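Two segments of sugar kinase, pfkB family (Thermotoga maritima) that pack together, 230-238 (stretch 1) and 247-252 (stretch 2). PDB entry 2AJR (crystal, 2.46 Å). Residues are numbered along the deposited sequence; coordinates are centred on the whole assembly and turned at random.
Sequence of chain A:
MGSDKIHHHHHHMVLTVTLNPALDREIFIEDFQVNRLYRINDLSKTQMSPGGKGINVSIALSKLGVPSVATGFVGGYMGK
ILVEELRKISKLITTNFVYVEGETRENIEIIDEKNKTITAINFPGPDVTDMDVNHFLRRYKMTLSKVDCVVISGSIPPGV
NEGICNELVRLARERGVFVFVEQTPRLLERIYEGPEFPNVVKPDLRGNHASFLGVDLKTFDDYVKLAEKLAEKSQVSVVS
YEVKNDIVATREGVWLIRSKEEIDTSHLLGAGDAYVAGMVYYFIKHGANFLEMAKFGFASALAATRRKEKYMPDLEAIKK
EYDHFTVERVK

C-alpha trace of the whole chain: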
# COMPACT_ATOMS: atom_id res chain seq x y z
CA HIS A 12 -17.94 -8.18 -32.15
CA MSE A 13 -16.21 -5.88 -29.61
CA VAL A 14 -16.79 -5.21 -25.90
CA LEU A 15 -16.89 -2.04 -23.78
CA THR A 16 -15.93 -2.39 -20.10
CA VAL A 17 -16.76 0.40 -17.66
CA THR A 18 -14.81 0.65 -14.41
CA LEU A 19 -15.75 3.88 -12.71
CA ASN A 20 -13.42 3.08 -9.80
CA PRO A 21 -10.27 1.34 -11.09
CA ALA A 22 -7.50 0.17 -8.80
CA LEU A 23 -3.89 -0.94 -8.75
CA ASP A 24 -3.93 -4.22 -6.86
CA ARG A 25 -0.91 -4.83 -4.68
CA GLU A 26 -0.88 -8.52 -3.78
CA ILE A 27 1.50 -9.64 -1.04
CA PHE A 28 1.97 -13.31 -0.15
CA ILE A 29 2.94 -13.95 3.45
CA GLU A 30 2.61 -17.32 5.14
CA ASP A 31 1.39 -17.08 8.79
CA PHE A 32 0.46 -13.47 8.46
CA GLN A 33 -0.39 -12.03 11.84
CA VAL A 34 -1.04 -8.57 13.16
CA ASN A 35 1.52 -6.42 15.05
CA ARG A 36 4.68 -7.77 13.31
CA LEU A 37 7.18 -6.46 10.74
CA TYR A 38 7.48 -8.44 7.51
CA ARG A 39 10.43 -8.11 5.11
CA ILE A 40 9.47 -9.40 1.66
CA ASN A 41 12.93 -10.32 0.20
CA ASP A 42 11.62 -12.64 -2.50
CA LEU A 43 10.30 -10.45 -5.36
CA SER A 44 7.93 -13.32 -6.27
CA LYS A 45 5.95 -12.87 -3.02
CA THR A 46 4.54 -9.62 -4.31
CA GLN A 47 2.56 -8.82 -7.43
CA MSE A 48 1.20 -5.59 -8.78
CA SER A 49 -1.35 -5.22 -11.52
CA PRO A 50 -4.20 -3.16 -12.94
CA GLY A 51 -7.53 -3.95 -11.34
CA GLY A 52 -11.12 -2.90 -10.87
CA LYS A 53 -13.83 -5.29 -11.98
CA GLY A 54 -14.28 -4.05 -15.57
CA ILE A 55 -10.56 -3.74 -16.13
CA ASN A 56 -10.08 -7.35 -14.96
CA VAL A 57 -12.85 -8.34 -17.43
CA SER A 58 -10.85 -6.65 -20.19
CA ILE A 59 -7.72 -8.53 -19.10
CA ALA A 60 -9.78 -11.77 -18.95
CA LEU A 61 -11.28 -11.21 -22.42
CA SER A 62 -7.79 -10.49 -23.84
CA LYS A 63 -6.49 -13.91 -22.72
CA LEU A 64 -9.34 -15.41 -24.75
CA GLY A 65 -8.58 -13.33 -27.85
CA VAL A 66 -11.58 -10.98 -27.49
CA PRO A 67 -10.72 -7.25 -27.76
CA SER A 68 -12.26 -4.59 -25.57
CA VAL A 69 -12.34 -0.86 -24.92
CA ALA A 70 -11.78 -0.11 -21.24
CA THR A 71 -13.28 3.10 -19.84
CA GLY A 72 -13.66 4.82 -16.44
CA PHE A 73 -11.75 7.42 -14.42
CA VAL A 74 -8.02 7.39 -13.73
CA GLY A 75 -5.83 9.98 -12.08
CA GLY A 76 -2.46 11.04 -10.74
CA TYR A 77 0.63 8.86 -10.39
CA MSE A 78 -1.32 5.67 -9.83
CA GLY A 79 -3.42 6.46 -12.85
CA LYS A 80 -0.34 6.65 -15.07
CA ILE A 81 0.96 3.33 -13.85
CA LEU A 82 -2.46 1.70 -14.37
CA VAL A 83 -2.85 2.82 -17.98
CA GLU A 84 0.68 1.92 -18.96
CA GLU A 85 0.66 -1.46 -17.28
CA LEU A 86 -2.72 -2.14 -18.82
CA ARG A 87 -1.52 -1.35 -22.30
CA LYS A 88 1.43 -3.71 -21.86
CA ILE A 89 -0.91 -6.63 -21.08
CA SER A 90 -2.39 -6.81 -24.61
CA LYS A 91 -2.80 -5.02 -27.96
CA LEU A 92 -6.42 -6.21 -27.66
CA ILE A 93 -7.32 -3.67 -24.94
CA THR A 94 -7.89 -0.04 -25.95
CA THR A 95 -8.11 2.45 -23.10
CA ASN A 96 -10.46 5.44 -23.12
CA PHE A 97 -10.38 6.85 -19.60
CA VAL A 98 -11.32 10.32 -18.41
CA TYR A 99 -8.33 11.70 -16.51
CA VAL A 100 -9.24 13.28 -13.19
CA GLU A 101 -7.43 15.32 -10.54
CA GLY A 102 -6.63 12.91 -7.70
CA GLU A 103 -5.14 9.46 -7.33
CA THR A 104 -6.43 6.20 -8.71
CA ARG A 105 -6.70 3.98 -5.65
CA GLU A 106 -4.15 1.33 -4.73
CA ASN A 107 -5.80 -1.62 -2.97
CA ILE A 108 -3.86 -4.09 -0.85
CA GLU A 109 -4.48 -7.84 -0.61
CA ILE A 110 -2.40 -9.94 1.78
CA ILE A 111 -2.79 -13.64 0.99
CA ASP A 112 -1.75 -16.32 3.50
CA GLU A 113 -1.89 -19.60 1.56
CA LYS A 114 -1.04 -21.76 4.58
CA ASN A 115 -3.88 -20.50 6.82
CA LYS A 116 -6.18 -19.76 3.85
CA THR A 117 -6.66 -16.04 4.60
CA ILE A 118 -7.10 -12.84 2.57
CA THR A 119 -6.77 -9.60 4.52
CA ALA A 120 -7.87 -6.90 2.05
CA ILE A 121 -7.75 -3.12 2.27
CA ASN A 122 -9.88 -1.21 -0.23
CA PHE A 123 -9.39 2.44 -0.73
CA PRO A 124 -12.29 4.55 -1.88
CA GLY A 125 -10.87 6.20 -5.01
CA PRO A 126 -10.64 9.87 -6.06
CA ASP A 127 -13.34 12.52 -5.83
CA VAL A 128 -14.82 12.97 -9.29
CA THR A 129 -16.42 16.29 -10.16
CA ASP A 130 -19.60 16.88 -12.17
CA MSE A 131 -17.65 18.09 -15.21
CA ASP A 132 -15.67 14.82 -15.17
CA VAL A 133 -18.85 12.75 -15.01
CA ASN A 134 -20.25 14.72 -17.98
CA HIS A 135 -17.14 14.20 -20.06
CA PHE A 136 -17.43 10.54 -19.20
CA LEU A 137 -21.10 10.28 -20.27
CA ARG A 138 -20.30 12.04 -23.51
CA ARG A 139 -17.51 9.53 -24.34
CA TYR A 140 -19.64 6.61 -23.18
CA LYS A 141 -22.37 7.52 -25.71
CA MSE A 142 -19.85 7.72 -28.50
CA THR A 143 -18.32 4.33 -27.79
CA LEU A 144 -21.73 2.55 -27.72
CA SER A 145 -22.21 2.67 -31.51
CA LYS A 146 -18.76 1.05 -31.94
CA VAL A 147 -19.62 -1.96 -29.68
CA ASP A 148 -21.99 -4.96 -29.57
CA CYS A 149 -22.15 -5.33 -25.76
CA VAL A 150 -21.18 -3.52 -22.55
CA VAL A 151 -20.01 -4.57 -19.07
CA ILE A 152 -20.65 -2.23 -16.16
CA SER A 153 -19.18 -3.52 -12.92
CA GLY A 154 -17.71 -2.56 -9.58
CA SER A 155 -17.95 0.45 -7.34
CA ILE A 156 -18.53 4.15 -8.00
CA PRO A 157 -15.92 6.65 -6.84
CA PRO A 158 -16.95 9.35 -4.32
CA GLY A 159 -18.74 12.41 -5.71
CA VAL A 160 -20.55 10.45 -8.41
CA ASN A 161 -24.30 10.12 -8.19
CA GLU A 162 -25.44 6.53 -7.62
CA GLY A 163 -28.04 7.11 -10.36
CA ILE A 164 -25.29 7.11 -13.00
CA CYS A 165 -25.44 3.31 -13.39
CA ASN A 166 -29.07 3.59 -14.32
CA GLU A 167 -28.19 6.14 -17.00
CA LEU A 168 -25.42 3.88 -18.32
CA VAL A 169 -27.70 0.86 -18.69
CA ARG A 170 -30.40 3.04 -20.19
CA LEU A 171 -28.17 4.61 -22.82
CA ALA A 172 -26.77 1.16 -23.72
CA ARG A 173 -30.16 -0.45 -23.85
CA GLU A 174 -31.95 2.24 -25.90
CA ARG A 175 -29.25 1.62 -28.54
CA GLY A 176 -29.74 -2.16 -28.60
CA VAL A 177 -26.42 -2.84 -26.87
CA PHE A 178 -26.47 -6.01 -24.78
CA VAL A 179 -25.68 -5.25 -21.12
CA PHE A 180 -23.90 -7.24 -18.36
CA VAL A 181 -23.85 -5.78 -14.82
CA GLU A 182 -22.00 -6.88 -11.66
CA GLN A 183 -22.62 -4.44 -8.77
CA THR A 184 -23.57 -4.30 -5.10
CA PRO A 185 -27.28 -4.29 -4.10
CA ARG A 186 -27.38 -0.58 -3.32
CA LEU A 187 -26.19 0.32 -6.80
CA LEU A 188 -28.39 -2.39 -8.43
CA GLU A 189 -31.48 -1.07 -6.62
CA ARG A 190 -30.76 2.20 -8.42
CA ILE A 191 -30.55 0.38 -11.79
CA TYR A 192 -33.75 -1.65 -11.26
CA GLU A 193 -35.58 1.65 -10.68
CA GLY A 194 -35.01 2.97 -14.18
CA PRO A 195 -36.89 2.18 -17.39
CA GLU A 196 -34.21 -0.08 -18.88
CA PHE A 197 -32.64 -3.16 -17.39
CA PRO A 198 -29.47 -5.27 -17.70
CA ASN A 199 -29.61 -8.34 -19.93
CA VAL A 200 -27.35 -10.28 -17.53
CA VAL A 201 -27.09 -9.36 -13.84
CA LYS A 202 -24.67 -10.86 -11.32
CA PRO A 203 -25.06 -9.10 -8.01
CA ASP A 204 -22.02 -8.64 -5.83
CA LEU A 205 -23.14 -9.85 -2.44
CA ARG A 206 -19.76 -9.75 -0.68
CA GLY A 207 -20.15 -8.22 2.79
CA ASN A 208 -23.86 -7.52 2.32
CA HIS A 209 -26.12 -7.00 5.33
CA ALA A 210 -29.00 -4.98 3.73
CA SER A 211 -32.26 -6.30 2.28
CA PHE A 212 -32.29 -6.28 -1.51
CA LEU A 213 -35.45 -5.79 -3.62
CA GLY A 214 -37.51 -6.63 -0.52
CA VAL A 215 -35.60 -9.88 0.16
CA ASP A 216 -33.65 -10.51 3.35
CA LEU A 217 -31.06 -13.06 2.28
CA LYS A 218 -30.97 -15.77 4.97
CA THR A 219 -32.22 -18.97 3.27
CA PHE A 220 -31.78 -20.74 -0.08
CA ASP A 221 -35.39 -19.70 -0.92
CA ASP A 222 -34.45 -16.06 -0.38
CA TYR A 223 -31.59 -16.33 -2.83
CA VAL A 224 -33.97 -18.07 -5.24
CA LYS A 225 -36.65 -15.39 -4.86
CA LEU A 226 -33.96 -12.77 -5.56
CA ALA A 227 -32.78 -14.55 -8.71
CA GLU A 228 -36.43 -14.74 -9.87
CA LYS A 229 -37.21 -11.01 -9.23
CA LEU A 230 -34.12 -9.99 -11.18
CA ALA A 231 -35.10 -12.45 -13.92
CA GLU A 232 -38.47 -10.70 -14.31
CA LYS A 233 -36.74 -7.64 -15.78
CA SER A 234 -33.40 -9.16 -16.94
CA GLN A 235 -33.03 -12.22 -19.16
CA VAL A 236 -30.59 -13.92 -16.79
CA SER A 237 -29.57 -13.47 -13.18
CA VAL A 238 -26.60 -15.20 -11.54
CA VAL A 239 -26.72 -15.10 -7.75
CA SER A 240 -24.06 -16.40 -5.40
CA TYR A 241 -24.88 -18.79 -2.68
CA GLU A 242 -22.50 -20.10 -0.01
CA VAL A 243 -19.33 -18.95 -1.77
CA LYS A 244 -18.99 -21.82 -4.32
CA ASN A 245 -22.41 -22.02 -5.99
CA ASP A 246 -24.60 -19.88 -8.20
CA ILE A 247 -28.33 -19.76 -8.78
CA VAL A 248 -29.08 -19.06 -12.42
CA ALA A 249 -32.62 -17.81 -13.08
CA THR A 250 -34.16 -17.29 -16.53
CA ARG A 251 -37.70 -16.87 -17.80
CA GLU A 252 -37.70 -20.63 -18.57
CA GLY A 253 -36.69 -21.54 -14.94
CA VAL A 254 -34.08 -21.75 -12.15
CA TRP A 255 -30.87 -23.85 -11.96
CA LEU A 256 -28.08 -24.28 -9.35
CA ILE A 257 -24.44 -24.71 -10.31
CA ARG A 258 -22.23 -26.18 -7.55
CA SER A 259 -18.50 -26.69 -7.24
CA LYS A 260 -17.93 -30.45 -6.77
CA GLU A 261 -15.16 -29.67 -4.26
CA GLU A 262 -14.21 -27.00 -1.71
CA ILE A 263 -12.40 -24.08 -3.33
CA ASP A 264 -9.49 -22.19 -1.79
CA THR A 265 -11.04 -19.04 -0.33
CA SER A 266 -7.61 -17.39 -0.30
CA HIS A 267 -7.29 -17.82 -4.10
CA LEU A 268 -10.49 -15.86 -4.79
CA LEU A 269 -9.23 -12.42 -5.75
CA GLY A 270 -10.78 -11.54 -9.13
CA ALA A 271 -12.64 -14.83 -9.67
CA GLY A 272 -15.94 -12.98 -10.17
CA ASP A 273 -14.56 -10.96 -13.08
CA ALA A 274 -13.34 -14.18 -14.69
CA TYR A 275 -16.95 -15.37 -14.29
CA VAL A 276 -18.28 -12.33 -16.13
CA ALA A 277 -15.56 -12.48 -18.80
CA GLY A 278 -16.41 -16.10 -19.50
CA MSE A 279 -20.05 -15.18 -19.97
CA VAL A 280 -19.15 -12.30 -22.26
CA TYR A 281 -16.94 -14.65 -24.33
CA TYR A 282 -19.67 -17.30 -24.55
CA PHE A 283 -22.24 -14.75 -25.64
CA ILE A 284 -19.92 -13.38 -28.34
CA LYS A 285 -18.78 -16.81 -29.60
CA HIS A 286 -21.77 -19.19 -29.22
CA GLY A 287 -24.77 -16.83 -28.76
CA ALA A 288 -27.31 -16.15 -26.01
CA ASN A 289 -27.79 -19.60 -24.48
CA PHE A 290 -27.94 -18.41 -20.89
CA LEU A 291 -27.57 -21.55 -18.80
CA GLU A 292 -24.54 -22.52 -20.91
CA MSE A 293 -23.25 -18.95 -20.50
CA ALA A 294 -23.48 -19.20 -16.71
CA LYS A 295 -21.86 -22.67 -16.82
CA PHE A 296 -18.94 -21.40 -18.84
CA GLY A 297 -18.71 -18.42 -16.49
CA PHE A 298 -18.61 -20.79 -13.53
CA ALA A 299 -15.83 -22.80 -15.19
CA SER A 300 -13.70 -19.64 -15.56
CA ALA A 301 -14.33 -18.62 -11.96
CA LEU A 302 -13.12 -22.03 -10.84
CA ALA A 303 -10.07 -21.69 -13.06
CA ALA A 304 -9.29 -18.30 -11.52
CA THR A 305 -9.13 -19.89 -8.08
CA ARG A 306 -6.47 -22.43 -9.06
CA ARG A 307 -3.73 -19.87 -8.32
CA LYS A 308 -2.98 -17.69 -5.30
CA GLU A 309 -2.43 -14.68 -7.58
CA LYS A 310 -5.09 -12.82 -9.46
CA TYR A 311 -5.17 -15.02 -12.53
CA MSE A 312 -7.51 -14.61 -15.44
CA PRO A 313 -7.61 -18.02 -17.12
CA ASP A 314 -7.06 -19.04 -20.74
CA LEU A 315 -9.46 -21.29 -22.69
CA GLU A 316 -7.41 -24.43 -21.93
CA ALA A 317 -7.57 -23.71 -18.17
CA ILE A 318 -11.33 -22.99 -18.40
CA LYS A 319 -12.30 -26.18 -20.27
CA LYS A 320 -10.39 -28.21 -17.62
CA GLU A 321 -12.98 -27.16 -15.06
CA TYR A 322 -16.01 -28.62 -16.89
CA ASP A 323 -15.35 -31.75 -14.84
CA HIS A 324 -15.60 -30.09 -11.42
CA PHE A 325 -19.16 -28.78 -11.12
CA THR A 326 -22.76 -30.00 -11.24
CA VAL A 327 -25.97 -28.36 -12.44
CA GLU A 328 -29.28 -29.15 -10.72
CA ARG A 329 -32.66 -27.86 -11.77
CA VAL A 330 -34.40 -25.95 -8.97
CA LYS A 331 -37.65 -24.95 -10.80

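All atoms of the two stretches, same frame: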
# COMPACT_ATOMS: atom_id res chain seq x y z
N LEU A 230 -35.04 -10.56 -10.21
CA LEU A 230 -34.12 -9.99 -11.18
C LEU A 230 -34.40 -10.54 -12.57
O LEU A 230 -34.23 -9.84 -13.54
CB LEU A 230 -32.68 -10.30 -10.79
CG LEU A 230 -32.19 -9.68 -9.49
CD1 LEU A 230 -30.88 -10.33 -9.07
CD2 LEU A 230 -32.03 -8.15 -9.61
N ALA A 231 -34.83 -11.80 -12.64
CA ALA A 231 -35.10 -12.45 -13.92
C ALA A 231 -36.43 -12.02 -14.54
O ALA A 231 -36.70 -12.32 -15.71
CB ALA A 231 -35.08 -13.95 -13.73
N GLU A 232 -37.26 -11.33 -13.76
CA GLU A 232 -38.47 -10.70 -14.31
C GLU A 232 -38.11 -9.58 -15.31
O GLU A 232 -38.75 -9.44 -16.35
CB GLU A 232 -39.35 -10.13 -13.19
CG GLU A 232 -40.17 -11.18 -12.45
CD GLU A 232 -40.73 -10.70 -11.10
OE1 GLU A 232 -40.70 -9.47 -10.83
OE2 GLU A 232 -41.19 -11.55 -10.31
N LYS A 233 -37.08 -8.81 -14.99
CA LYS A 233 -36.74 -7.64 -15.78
C LYS A 233 -35.47 -7.85 -16.63
O LYS A 233 -35.28 -7.20 -17.65
CB LYS A 233 -36.62 -6.43 -14.84
CG LYS A 233 -37.89 -6.14 -14.01
CD LYS A 233 -37.59 -5.29 -12.76
N SER A 234 -34.60 -8.77 -16.20
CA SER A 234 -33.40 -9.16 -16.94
C SER A 234 -33.58 -10.57 -17.46
O SER A 234 -34.30 -11.36 -16.87
CB SER A 234 -32.18 -9.13 -16.03
OG SER A 234 -31.90 -7.83 -15.56
N GLN A 235 -32.90 -10.89 -18.56
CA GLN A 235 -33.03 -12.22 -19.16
C GLN A 235 -32.33 -13.30 -18.35
O GLN A 235 -32.75 -14.45 -18.36
CB GLN A 235 -32.47 -12.22 -20.58
CG GLN A 235 -33.15 -11.24 -21.51
CD GLN A 235 -32.55 -11.26 -22.89
OE1 GLN A 235 -31.47 -10.72 -23.12
NE2 GLN A 235 -33.22 -11.92 -23.81
N VAL A 236 -31.25 -12.94 -17.65
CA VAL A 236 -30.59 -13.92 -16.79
C VAL A 236 -29.99 -13.26 -15.57
O VAL A 236 -29.40 -12.18 -15.66
CB VAL A 236 -29.54 -14.76 -17.57
CG1 VAL A 236 -28.39 -13.90 -18.00
CG2 VAL A 236 -29.08 -15.97 -16.74
N SER A 237 -30.17 -13.90 -14.42
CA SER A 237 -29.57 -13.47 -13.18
C SER A 237 -28.69 -14.59 -12.65
O SER A 237 -29.06 -15.75 -12.75
CB SER A 237 -30.65 -13.11 -12.16
OG SER A 237 -31.48 -14.21 -11.85
N VAL A 238 -27.52 -14.24 -12.14
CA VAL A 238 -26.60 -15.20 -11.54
C VAL A 238 -26.32 -14.72 -10.13
O VAL A 238 -25.74 -13.65 -9.94
CB VAL A 238 -25.28 -15.31 -12.30
CG1 VAL A 238 -24.40 -16.40 -11.64
CG2 VAL A 238 -25.52 -15.62 -13.76
N ILE A 247 -26.98 -19.55 -8.31
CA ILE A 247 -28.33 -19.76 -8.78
C ILE A 247 -28.44 -18.99 -10.08
O ILE A 247 -28.11 -17.81 -10.14
CB ILE A 247 -29.36 -19.23 -7.76
CG1 ILE A 247 -29.25 -20.04 -6.46
CG2 ILE A 247 -30.76 -19.32 -8.32
CD1 ILE A 247 -29.47 -19.23 -5.23
N VAL A 248 -28.86 -19.67 -11.14
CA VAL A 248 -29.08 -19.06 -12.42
C VAL A 248 -30.57 -19.10 -12.68
O VAL A 248 -31.16 -20.18 -12.72
CB VAL A 248 -28.33 -19.81 -13.50
CG1 VAL A 248 -28.55 -19.15 -14.86
CG2 VAL A 248 -26.85 -19.87 -13.17
N ALA A 249 -31.18 -17.93 -12.81
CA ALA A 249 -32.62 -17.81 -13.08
C ALA A 249 -32.84 -17.19 -14.46
O ALA A 249 -32.23 -16.15 -14.78
CB ALA A 249 -33.29 -16.96 -12.01
N THR A 250 -33.68 -17.85 -15.27
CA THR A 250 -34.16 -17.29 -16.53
C THR A 250 -35.67 -17.32 -16.53
O THR A 250 -36.30 -17.72 -15.54
CB THR A 250 -33.64 -18.05 -17.79
OG1 THR A 250 -34.41 -19.24 -18.02
CG2 THR A 250 -32.17 -18.40 -17.66
N ARG A 251 -36.25 -16.92 -17.65
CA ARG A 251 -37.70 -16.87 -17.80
C ARG A 251 -38.22 -18.29 -18.01
O ARG A 251 -39.38 -18.55 -17.71
CB ARG A 251 -38.08 -15.90 -18.94
CG ARG A 251 -37.44 -14.50 -18.67
CD ARG A 251 -37.74 -13.38 -19.65
NE ARG A 251 -37.20 -12.10 -19.15
CZ ARG A 251 -37.12 -10.97 -19.86
NH1 ARG A 251 -37.52 -10.92 -21.12
NH2 ARG A 251 -36.62 -9.87 -19.30
N GLU A 252 -37.36 -19.20 -18.46
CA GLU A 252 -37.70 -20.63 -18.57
C GLU A 252 -37.55 -21.40 -17.24
O GLU A 252 -38.13 -22.47 -17.09
CB GLU A 252 -36.97 -21.34 -19.74
CG GLU A 252 -35.62 -20.73 -20.19

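The two segments meet as a short antiparallel strand pairing, extended at one end by an arginine side chain that reaches the main chain of the segment leading into the first strand. The strands 236-238 and 247-249 run at 170° to each other with their axes 4.8 Å apart at closest approach, and together the two stretches bury 482 Å² between them.

The pairing is centred on Ser237 and Ala249, which form a hydrogen-bonded antiparallel pair. Ser237 N donates to Ala249 O (3.1 Å, N-H...O angle 165°) and Ala249 N donates to Ser237 O (3.0 Å, 162°), so each bond is close to linear, and the two close the ring typical of a hydrogen-bonded antiparallel pair. The same carbonyls also receive CA-H contacts from the neighbouring residues: Val236 CA lies 3.4 Å from Ala249 O, and Val248 CA lies 3.3 Å from Ser237 O. In the adjacent non-hydrogen-bonded pair, Val238 with Val248, the CA atoms draw in to 4.7 Å, compared with 5.3 Å for Ser237 and Ala249. A further CA-H contact, from Val238 CA to Ile247 O at 3.3 Å, continues the pattern.

Side chains alternate between the two faces of the sheet. Val238 and Val248 share one face, where Val248 packs against two valines of the opposing strand: its CG1 is 3.7 Å from Val236 CG2, and its CG2 makes a looser contact with Val238 CG2 at 4.5 Å. Ser237 and Ala249 occupy the other face, with Ser237 OG 3.3 Å from Ala249 CB; the serine hydroxyl finds its hydrogen-bonding partner elsewhere in the structure. The methyl of Ala249 also meets Ala231, which points toward the second stretch and places its CB 3.9 Å from Ala249 CB. This small apolar contact between buried residues ties the segment before the first strand to the pairing.

Beyond the strands, Arg251 has more of its surface covered by the other stretch, 94 Å², than any other residue here. Its CA-to-CB bond points sideways, but an extended chain, m at chi1 and t at chi2 and chi3, brings the guanidinium close to the main chain of residues 231-235. Arg251 NE makes a weak hydrogen bond to Ala231 O (3.5 Å, 162°), while Arg251 NH2 lies 3.4 Å from Lys233 O. Both carbonyl oxygens sit at the edge of the guanidinium, near its plane, whereas Gln235 CA lies over one face. The guanidinium therefore lies chiefly against backbone atoms of residues 231-235, although Gln235 CG also approaches Arg251 CZ, at 4.3 Å.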